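Local coordinates for adherence and virulence protein A (Streptococcus pneumoniae, PDB 6PON), which probably acts as a fibronectin-binding factor that helps pneumococci adhere to host tissue and contributes to virulence, at residues B[16-21]-B[44-49]; B[48-53]-B[118-123]; B[233-238]-B[244-249]. One frame throughout, in Å; residues are numbered along the deposited sequence.

Contact 1 of 3, residues B[16-21]-B[44-49]; sequences RSELVN and QSHRLL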
loop_
_atom_site.group_PDB
_atom_site.type_symbol
_atom_site.label_atom_id
_atom_site.label_comp_id
_atom_site.label_asym_id
_atom_site.label_seq_id
_atom_site.Cartn_x
_atom_site.Cartn_y
_atom_site.Cartn_z
ATOM N N ARG B 16 -23.165 19.326 13.467
ATOM C CA ARG B 16 -23.683 18.636 14.637
ATOM C C ARG B 16 -23.225 19.326 15.915
ATOM O O ARG B 16 -24.051 19.740 16.746
ATOM C CB ARG B 16 -23.231 17.182 14.607
ATOM C CG ARG B 16 -24.020 16.265 15.487
ATOM C CD ARG B 16 -23.486 14.851 15.364
ATOM N NE ARG B 16 -23.867 14.211 14.108
ATOM C CZ ARG B 16 -23.016 13.827 13.155
ATOM N NH1 ARG B 16 -21.713 14.017 13.295
ATOM N NH2 ARG B 16 -23.475 13.242 12.053
ATOM N N SER B 17 -21.910 19.504 16.069
ATOM C CA SER B 17 -21.409 20.025 17.330
ATOM C C SER B 17 -21.693 21.516 17.495
ATOM O O SER B 17 -21.669 22.019 18.624
ATOM C CB SER B 17 -19.906 19.732 17.467
ATOM O OG SER B 17 -19.104 20.784 16.967
ATOM N N GLU B 18 -21.972 22.241 16.418
ATOM C CA GLU B 18 -22.301 23.645 16.621
ATOM C C GLU B 18 -23.785 23.881 16.839
ATOM O O GLU B 18 -24.148 24.880 17.466
ATOM C CB GLU B 18 -21.816 24.497 15.452
ATOM C CG GLU B 18 -20.315 24.625 15.421
ATOM C CD GLU B 18 -19.837 25.956 15.977
ATOM O OE1 GLU B 18 -19.007 25.932 16.905
ATOM O OE2 GLU B 18 -20.268 27.023 15.502
ATOM N N LEU B 19 -24.637 22.966 16.412
ATOM C CA LEU B 19 -26.048 23.264 16.288
ATOM C C LEU B 19 -26.960 22.386 17.128
ATOM O O LEU B 19 -28.034 22.857 17.519
ATOM C CB LEU B 19 -26.469 23.164 14.816
ATOM C CG LEU B 19 -25.797 24.189 13.908
ATOM C CD1 LEU B 19 -26.334 24.088 12.487
ATOM C CD2 LEU B 19 -25.987 25.589 14.467
ATOM N N VAL B 20 -26.579 21.135 17.409
ATOM C CA VAL B 20 -27.501 20.227 18.078
ATOM C C VAL B 20 -27.899 20.835 19.418
ATOM O O VAL B 20 -27.082 21.456 20.107
ATOM C CB VAL B 20 -26.886 18.819 18.213
ATOM C CG1 VAL B 20 -27.689 17.928 19.152
ATOM C CG2 VAL B 20 -26.847 18.148 16.867
ATOM N N ASN B 21 -29.186 20.718 19.749
ATOM C CA ASN B 21 -29.823 21.306 20.923
ATOM C C ASN B 21 -29.930 22.816 20.826
ATOM O O ASN B 21 -30.290 23.470 21.818
ATOM C CB ASN B 21 -29.116 20.925 22.225
ATOM C CG ASN B 21 -29.277 19.469 22.547
ATOM O OD1 ASN B 21 -30.390 18.936 22.525
ATOM N ND2 ASN B 21 -28.168 18.801 22.825
ATOM N N GLN B 44 -24.591 31.405 21.347
ATOM C CA GLN B 44 -24.205 32.122 20.142
ATOM C C GLN B 44 -25.283 31.960 19.082
ATOM O O GLN B 44 -26.043 30.989 19.086
ATOM C CB GLN B 44 -22.866 31.620 19.588
ATOM C CG GLN B 44 -21.752 31.488 20.612
ATOM C CD GLN B 44 -20.406 31.222 19.960
ATOM O OE1 GLN B 44 -19.845 30.133 20.083
ATOM N NE2 GLN B 44 -19.884 32.220 19.258
ATOM N N SER B 45 -25.352 32.921 18.176
ATOM C CA SER B 45 -26.254 32.816 17.044
ATOM C C SER B 45 -25.480 32.283 15.845
ATOM O O SER B 45 -24.269 32.497 15.720
ATOM C CB SER B 45 -26.904 34.166 16.726
ATOM O OG SER B 45 -27.996 34.023 15.825
ATOM N N HIS B 46 -26.191 31.543 14.989
ATOM C CA HIS B 46 -25.618 30.882 13.821
ATOM C C HIS B 46 -26.568 31.006 12.638
ATOM O O HIS B 46 -27.790 31.113 12.798
ATOM C CB HIS B 46 -25.334 29.392 14.070
ATOM C CG HIS B 46 -24.416 29.124 15.221
ATOM N ND1 HIS B 46 -23.046 29.248 15.127
ATOM C CD2 HIS B 46 -24.672 28.706 16.483
ATOM C CE1 HIS B 46 -22.499 28.935 16.289
ATOM N NE2 HIS B 46 -23.464 28.606 17.130
ATOM N N ARG B 47 -25.994 30.949 11.441
ATOM C CA ARG B 47 -26.740 31.108 10.201
ATOM C C ARG B 47 -26.486 29.888 9.312
ATOM O O ARG B 47 -25.381 29.724 8.779
ATOM C CB ARG B 47 -26.339 32.414 9.514
ATOM C CG ARG B 47 -27.304 32.909 8.468
ATOM C CD ARG B 47 -27.042 34.376 8.107
ATOM N NE ARG B 47 -27.388 35.285 9.197
ATOM C CZ ARG B 47 -27.485 36.606 9.073
ATOM N NH1 ARG B 47 -27.261 37.186 7.900
ATOM N NH2 ARG B 47 -27.812 37.349 10.124
ATOM N N LEU B 48 -27.514 29.040 9.156
ATOM C CA LEU B 48 -27.432 27.789 8.402
ATOM C C LEU B 48 -28.012 27.979 7.008
ATOM O O LEU B 48 -29.185 28.345 6.869
ATOM C CB LEU B 48 -28.195 26.665 9.105
ATOM C CG LEU B 48 -28.101 25.272 8.452
ATOM C CD1 LEU B 48 -26.631 24.833 8.338
ATOM C CD2 LEU B 48 -28.937 24.179 9.177
ATOM N N LEU B 49 -27.214 27.697 5.983
ATOM C CA LEU B 49 -27.673 27.786 4.607
ATOM C C LEU B 49 -27.895 26.384 4.053
ATOM O O LEU B 49 -27.019 25.520 4.157
ATOM C CB LEU B 49 -26.674 28.550 3.734
ATOM C CG LEU B 49 -26.831 28.431 2.205
ATOM C CD1 LEU B 49 -28.172 28.981 1.748
ATOM C CD2 LEU B 49 -25.676 29.123 1.442
HETATM O O HOH W 1 -19.081 27.786 19.394
#

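Contact 2 of 3, residues B[48-53]-B[118-123]; sequences LLLSAH and LIIEIM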
loop_
_atom_site.group_PDB
_atom_site.type_symbol
_atom_site.label_atom_id
_atom_site.label_comp_id
_atom_site.label_asym_id
_atom_site.label_seq_id
_atom_site.Cartn_x
_atom_site.Cartn_y
_atom_site.Cartn_z
ATOM N N LEU B 48 -27.514 29.040 9.156
ATOM C CA LEU B 48 -27.432 27.789 8.402
ATOM C C LEU B 48 -28.012 27.979 7.008
ATOM O O LEU B 48 -29.185 28.345 6.869
ATOM C CB LEU B 48 -28.195 26.665 9.105
ATOM C CG LEU B 48 -28.101 25.272 8.452
ATOM C CD1 LEU B 48 -26.631 24.833 8.338
ATOM C CD2 LEU B 48 -28.937 24.179 9.177
ATOM N N LEU B 49 -27.214 27.697 5.983
ATOM C CA LEU B 49 -27.673 27.786 4.607
ATOM C C LEU B 49 -27.895 26.384 4.053
ATOM O O LEU B 49 -27.019 25.520 4.157
ATOM C CB LEU B 49 -26.674 28.550 3.734
ATOM C CG LEU B 49 -26.831 28.431 2.205
ATOM C CD1 LEU B 49 -28.172 28.981 1.748
ATOM C CD2 LEU B 49 -25.676 29.123 1.442
ATOM N N LEU B 50 -29.062 26.166 3.466
ATOM C CA LEU B 50 -29.322 24.981 2.662
ATOM C C LEU B 50 -29.700 25.435 1.263
ATOM O O LEU B 50 -30.588 26.275 1.088
ATOM C CB LEU B 50 -30.438 24.128 3.260
ATOM C CG LEU B 50 -30.297 23.628 4.691
ATOM C CD1 LEU B 50 -30.656 24.727 5.686
ATOM C CD2 LEU B 50 -31.194 22.411 4.864
ATOM N N SER B 51 -29.027 24.895 0.267
ATOM C CA SER B 51 -29.222 25.369 -1.087
ATOM C C SER B 51 -29.558 24.185 -1.976
ATOM O O SER B 51 -28.814 23.199 -2.018
ATOM C CB SER B 51 -27.975 26.114 -1.583
ATOM O OG SER B 51 -28.101 26.436 -2.946
ATOM N N ALA B 52 -30.690 24.278 -2.667
ATOM C CA ALA B 52 -31.079 23.307 -3.671
ATOM C C ALA B 52 -30.717 23.775 -5.072
ATOM O O ALA B 52 -31.184 23.193 -6.056
ATOM C CB ALA B 52 -32.578 23.016 -3.563
ATOM N N HIS B 53 -29.898 24.813 -5.177
ATOM C CA HIS B 53 -29.455 25.305 -6.470
ATOM C C HIS B 53 -28.824 24.174 -7.286
ATOM O O HIS B 53 -27.970 23.438 -6.763
ATOM C CB HIS B 53 -28.451 26.440 -6.280
ATOM C CG HIS B 53 -28.051 27.116 -7.556
ATOM N ND1 HIS B 53 -27.033 26.647 -8.366
ATOM C CD2 HIS B 53 -28.527 28.230 -8.158
ATOM C CE1 HIS B 53 -26.896 27.449 -9.406
ATOM N NE2 HIS B 53 -27.788 28.419 -9.301
ATOM N N LEU B 118 -36.127 17.877 8.605
ATOM C CA LEU B 118 -35.777 18.768 7.509
ATOM C C LEU B 118 -34.670 18.087 6.717
ATOM O O LEU B 118 -33.615 17.783 7.275
ATOM C CB LEU B 118 -35.338 20.135 8.037
ATOM C CG LEU B 118 -34.895 21.197 7.025
ATOM C CD1 LEU B 118 -36.038 21.618 6.118
ATOM C CD2 LEU B 118 -34.297 22.386 7.750
ATOM N N ILE B 119 -34.926 17.814 5.438
ATOM C CA ILE B 119 -34.062 16.991 4.597
ATOM C C ILE B 119 -33.566 17.824 3.423
ATOM O O ILE B 119 -34.375 18.424 2.700
ATOM C CB ILE B 119 -34.797 15.754 4.053
ATOM C CG1 ILE B 119 -35.420 14.917 5.170
ATOM C CG2 ILE B 119 -33.852 14.936 3.158
ATOM C CD1 ILE B 119 -36.253 13.721 4.652
ATOM N N ILE B 120 -32.247 17.820 3.197
ATOM C CA ILE B 120 -31.680 18.394 1.983
ATOM C C ILE B 120 -31.028 17.273 1.185
ATOM O O ILE B 120 -30.250 16.485 1.730
ATOM C CB ILE B 120 -30.680 19.540 2.264
ATOM C CG1 ILE B 120 -30.124 20.084 0.946
ATOM C CG2 ILE B 120 -29.514 19.107 3.197
ATOM C CD1 ILE B 120 -29.186 21.276 1.108
ATOM N N GLU B 121 -31.380 17.190 -0.095
ATOM C CA GLU B 121 -30.787 16.265 -1.046
ATOM C C GLU B 121 -30.016 17.094 -2.056
ATOM O O GLU B 121 -30.601 17.948 -2.733
ATOM C CB GLU B 121 -31.854 15.438 -1.760
ATOM C CG GLU B 121 -32.839 14.743 -0.843
ATOM C CD GLU B 121 -34.016 14.201 -1.624
ATOM O OE1 GLU B 121 -34.051 14.469 -2.855
ATOM O OE2 GLU B 121 -34.884 13.516 -1.026
ATOM N N ILE B 122 -28.715 16.851 -2.141
ATOM C CA ILE B 122 -27.841 17.577 -3.050
ATOM C C ILE B 122 -27.535 16.615 -4.187
ATOM O O ILE B 122 -26.606 15.810 -4.120
ATOM C CB ILE B 122 -26.594 18.080 -2.344
ATOM C CG1 ILE B 122 -27.028 19.001 -1.206
ATOM C CG2 ILE B 122 -25.700 18.818 -3.318
ATOM C CD1 ILE B 122 -25.976 19.223 -0.169
ATOM N N MET B 123 -28.348 16.697 -5.239
ATOM C CA MET B 123 -28.391 15.756 -6.353
ATOM C C MET B 123 -28.444 16.500 -7.672
ATOM O O MET B 123 -29.271 16.211 -8.538
ATOM C CB MET B 123 -29.608 14.835 -6.255
ATOM C CG MET B 123 -29.762 14.117 -4.916
ATOM S SD MET B 123 -28.691 12.680 -4.846
ATOM C CE MET B 123 -28.795 12.236 -3.118
#

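Contact 3 of 3, residues B[233-238]-B[244-249]; sequences CLTETS and FANQAG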
loop_
_atom_site.group_PDB
_atom_site.type_symbol
_atom_site.label_atom_id
_atom_site.label_comp_id
_atom_site.label_asym_id
_atom_site.label_seq_id
_atom_site.Cartn_x
_atom_site.Cartn_y
_atom_site.Cartn_z
ATOM N N CYS B 233 13.854 -14.993 9.886
ATOM C CA CYS B 233 12.811 -15.798 10.512
ATOM C C CYS B 233 12.616 -17.090 9.733
ATOM O O CYS B 233 12.843 -17.146 8.521
ATOM C CB CYS B 233 11.447 -15.083 10.570
ATOM S SG CYS B 233 11.480 -13.405 11.186
ATOM N N LEU B 234 12.167 -18.120 10.438
ATOM C CA LEU B 234 11.630 -19.301 9.783
ATOM C C LEU B 234 10.211 -19.041 9.276
ATOM O O LEU B 234 9.540 -18.086 9.676
ATOM C CB LEU B 234 11.622 -20.484 10.743
ATOM C CG LEU B 234 13.007 -20.971 11.167
ATOM C CD1 LEU B 234 12.904 -21.604 12.515
ATOM C CD2 LEU B 234 13.601 -21.972 10.171
ATOM N N THR B 235 9.760 -19.902 8.372
ATOM C CA THR B 235 8.349 -19.984 8.016
ATOM C C THR B 235 7.885 -21.417 8.270
ATOM O O THR B 235 8.645 -22.255 8.774
ATOM C CB THR B 235 8.095 -19.563 6.559
ATOM O OG1 THR B 235 8.622 -20.556 5.675
ATOM C CG2 THR B 235 8.758 -18.237 6.233
ATOM N N GLU B 236 6.636 -21.697 7.883
ATOM C CA GLU B 236 6.065 -23.027 8.080
ATOM C C GLU B 236 6.911 -24.103 7.413
ATOM O O GLU B 236 7.187 -25.148 8.012
ATOM C CB GLU B 236 4.632 -23.083 7.545
ATOM C CG GLU B 236 3.715 -21.952 7.972
ATOM C CD GLU B 236 3.344 -21.990 9.446
ATOM O OE1 GLU B 236 2.184 -22.317 9.781
ATOM O OE2 GLU B 236 4.205 -21.683 10.295
ATOM N N THR B 237 7.343 -23.860 6.172
ATOM C CA THR B 237 8.086 -24.845 5.393
ATOM C C THR B 237 9.461 -24.348 4.952
ATOM O O THR B 237 10.167 -25.056 4.213
ATOM C CB THR B 237 7.271 -25.235 4.155
ATOM O OG1 THR B 237 7.156 -24.088 3.303
ATOM C CG2 THR B 237 5.849 -25.683 4.552
ATOM N N SER B 238 9.859 -23.149 5.360
ATOM C CA SER B 238 11.049 -22.551 4.773
ATOM C C SER B 238 11.612 -21.449 5.659
ATOM O O SER B 238 11.707 -21.601 6.883
ATOM C CB SER B 238 10.718 -22.006 3.381
ATOM O OG SER B 238 11.894 -21.708 2.652
ATOM N N PHE B 244 7.707 -13.014 7.005
ATOM C CA PHE B 244 6.620 -13.236 6.061
ATOM C C PHE B 244 5.325 -13.512 6.829
ATOM O O PHE B 244 5.325 -13.724 8.040
ATOM C CB PHE B 244 6.950 -14.406 5.122
ATOM C CG PHE B 244 7.983 -14.092 4.076
ATOM C CD1 PHE B 244 8.617 -12.865 4.040
ATOM C CD2 PHE B 244 8.310 -15.049 3.113
ATOM C CE1 PHE B 244 9.588 -12.592 3.073
ATOM C CE2 PHE B 244 9.257 -14.798 2.130
ATOM C CZ PHE B 244 9.916 -13.568 2.104
ATOM N N ALA B 245 4.206 -13.534 6.103
ATOM C CA ALA B 245 2.913 -13.685 6.770
ATOM C C ALA B 245 2.767 -15.035 7.476
ATOM O O ALA B 245 2.054 -15.125 8.485
ATOM C CB ALA B 245 1.783 -13.493 5.769
ATOM N N ASN B 246 3.409 -16.092 6.980
ATOM C CA ASN B 246 3.297 -17.402 7.635
ATOM C C ASN B 246 4.557 -17.735 8.438
ATOM O O ASN B 246 5.091 -18.846 8.400
ATOM C CB ASN B 246 2.966 -18.497 6.616
ATOM C CG ASN B 246 4.098 -18.755 5.614
ATOM O OD1 ASN B 246 4.988 -17.915 5.419
ATOM N ND2 ASN B 246 4.064 -19.931 4.977
ATOM N N GLN B 247 5.010 -16.748 9.209
ATOM C CA GLN B 247 6.187 -16.891 10.059
ATOM C C GLN B 247 6.016 -18.025 11.072
ATOM O O GLN B 247 4.909 -18.312 11.546
ATOM C CB GLN B 247 6.458 -15.567 10.780
ATOM C CG GLN B 247 7.452 -15.635 11.930
ATOM C CD GLN B 247 7.674 -14.278 12.572
ATOM O OE1 GLN B 247 8.494 -14.132 13.484
ATOM N NE2 GLN B 247 6.949 -13.273 12.082
ATOM N N ALA B 248 7.135 -18.671 11.405
ATOM C CA ALA B 248 7.158 -19.782 12.351
ATOM C C ALA B 248 8.222 -19.519 13.410
ATOM O O ALA B 248 9.404 -19.341 13.085
ATOM C CB ALA B 248 7.420 -21.110 11.634
ATOM N N GLY B 249 7.801 -19.505 14.672
ATOM C CA GLY B 249 8.722 -19.250 15.752
ATOM C C GLY B 249 9.111 -17.784 15.817
ATOM O O GLY B 249 8.409 -16.893 15.337
HETATM O O HOH W 2 8.784 -15.518 8.243
HETATM O O HOH W 3 6.332 -22.104 4.446
#

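Contact 1 of 3, residues B[16-21]-B[44-49]
The imidazole of His46 and the carboxylate of Glu18 meet almost at a right angle, their planes 76° apart. Glu18 OE2 and the methyl Leu19 CD2 both approach the ring obliquely and from the same side of its plane. The carboxylate oxygen comes nearest a ring carbon, with Glu18 OE2 3.0 Å from His46 CE1, while His46 ND1 is 3.6 Å from the same oxygen. The two groups are close but not hydrogen-bonded; the nearby negative charge could favour a protonated ring. A bend in the glutamate chain at chi2 (-101°) brings OE2 obliquely up to the CE1 corner of the imidazole. Its other oxygen, Glu18 OE1, accepts from a water at 3.1 Å that also donates to Gln44 OE1, so solvent links the helix to the start of strand 44-51.

Leu19 makes the buried half of the contact. Its CD2 lies 3.9 Å from His46 CB, and its CD1 turns further along the strand to meet Leu48 CD2 at 4.2 Å. The same leucine also touches Ile39 and Leu61, on the strands flanking 44-51. Here the helix is ending, and Val20 has already left helical geometry. The arrangement is typical of helix-on-sheet packing in an α+β arrangement: the C-terminal end of helix 5-19 lies against one face of a four-stranded antiparallel sheet, within the NFACT N-terminal and middle region.

Contact 2 of 3, residues B[48-53]-B[118-123]
The axes of strand segments 48-51 and 118-121 approach to 8.1 Å, at 52° between their directions, and Leu50 and Ile120 have the closest CA atoms. They belong to different antiparallel sheets, so this is face-to-face sheet packing through side chains, consistent with a β-sandwich whose layers are strongly rotated against each other. Leu50 and Ile120 fill the gap reciprocally. Leu50 CD2 settles against the branch point of the isoleucine, 3.9 Å from Ile120 CB, and also meets Leu118 CD2 at 4.2 Å.

In return Ile120 sends its long arm up to the opposing strand. With CG1 anti to the backbone N (chi1 180°) and the chain continuing extended, its terminal methyl CD1 lies 3.8 Å from Leu50 CB. The layer is continued by Ile59 beside Leu50 in its own sheet; Val100 lies beside Ile120, and Ile129, also of the second sheet, touches Leu50.

Ser51 gives its backbone to this apolar seam and turns its side chain away, where OG is bonded to Glu34 and also accepts from His53 N, an ST turn as the strand ends. On the packed side, Ile120 CD1 rests against the backbone of this serine, 3.7 Å from Ser51 O.

Contact 3 of 3, residues B[233-238]-B[244-249]
Leu234 O is held by two donors: Ala248 N across the contact at 3.0 Å, in a fairly straight bond (163° at the hydrogen), and a water that also accepts from Phe244 N. The amide of Ala248 comes from above the carbonyl plane, 56° out of it, and Gln247 CA adds a CA-H...O approach to the same oxygen. One residue on, Thr235 and Gln247 form a non-hydrogen-bonded antiparallel pair, their CA atoms 4.3 Å apart.

Beyond this pair Asn246 O receives a weak bond from Glu236 N at 3.3 Å. Glu236 CG lies beside the asparagine amide, 3.6 Å from Asn246 ND2, while the bend at chi2 takes the carboxylate over to Ala248 CB. On the other flank, Asn246 OD1 comes 3.7 Å from Thr235 CB, and a water near Thr235 OG1 takes Thr237 N and, weakly, Asn246 ND2, bridging the segments. Ala248 CB presses on the backbone of Thr235, 3.3 Å from Thr235 O.

Glu209 of the second subunit accepts from Ala245 N, which places this loop at the interface with that subunit. The paired parts belong to a small antiparallel sheet, in which 233-235 is the central strand between 239-240 and the short, weakly bonded 247-248.

How the contacts relate
Contacts 1 and 2 are successive uses of strand 44-51, sharing Leu48 and Leu49, with centres 15 Å apart. Contact 1 fastens the strand's first half to a helix, and contact 2 joins its second half to another sheet, so the helix end and the second sheet share one face of the sheet, beside each other along the strand. Contact 3 stands apart. Its centre is 56 Å from each of the others, its nearest atoms lie about 37 Å from contact 1 and about 41 Å from contact 2, and it sits across the chain's centre from both. Of the three, it alone meets the second subunit. No ligand or active site is identified to relate them to.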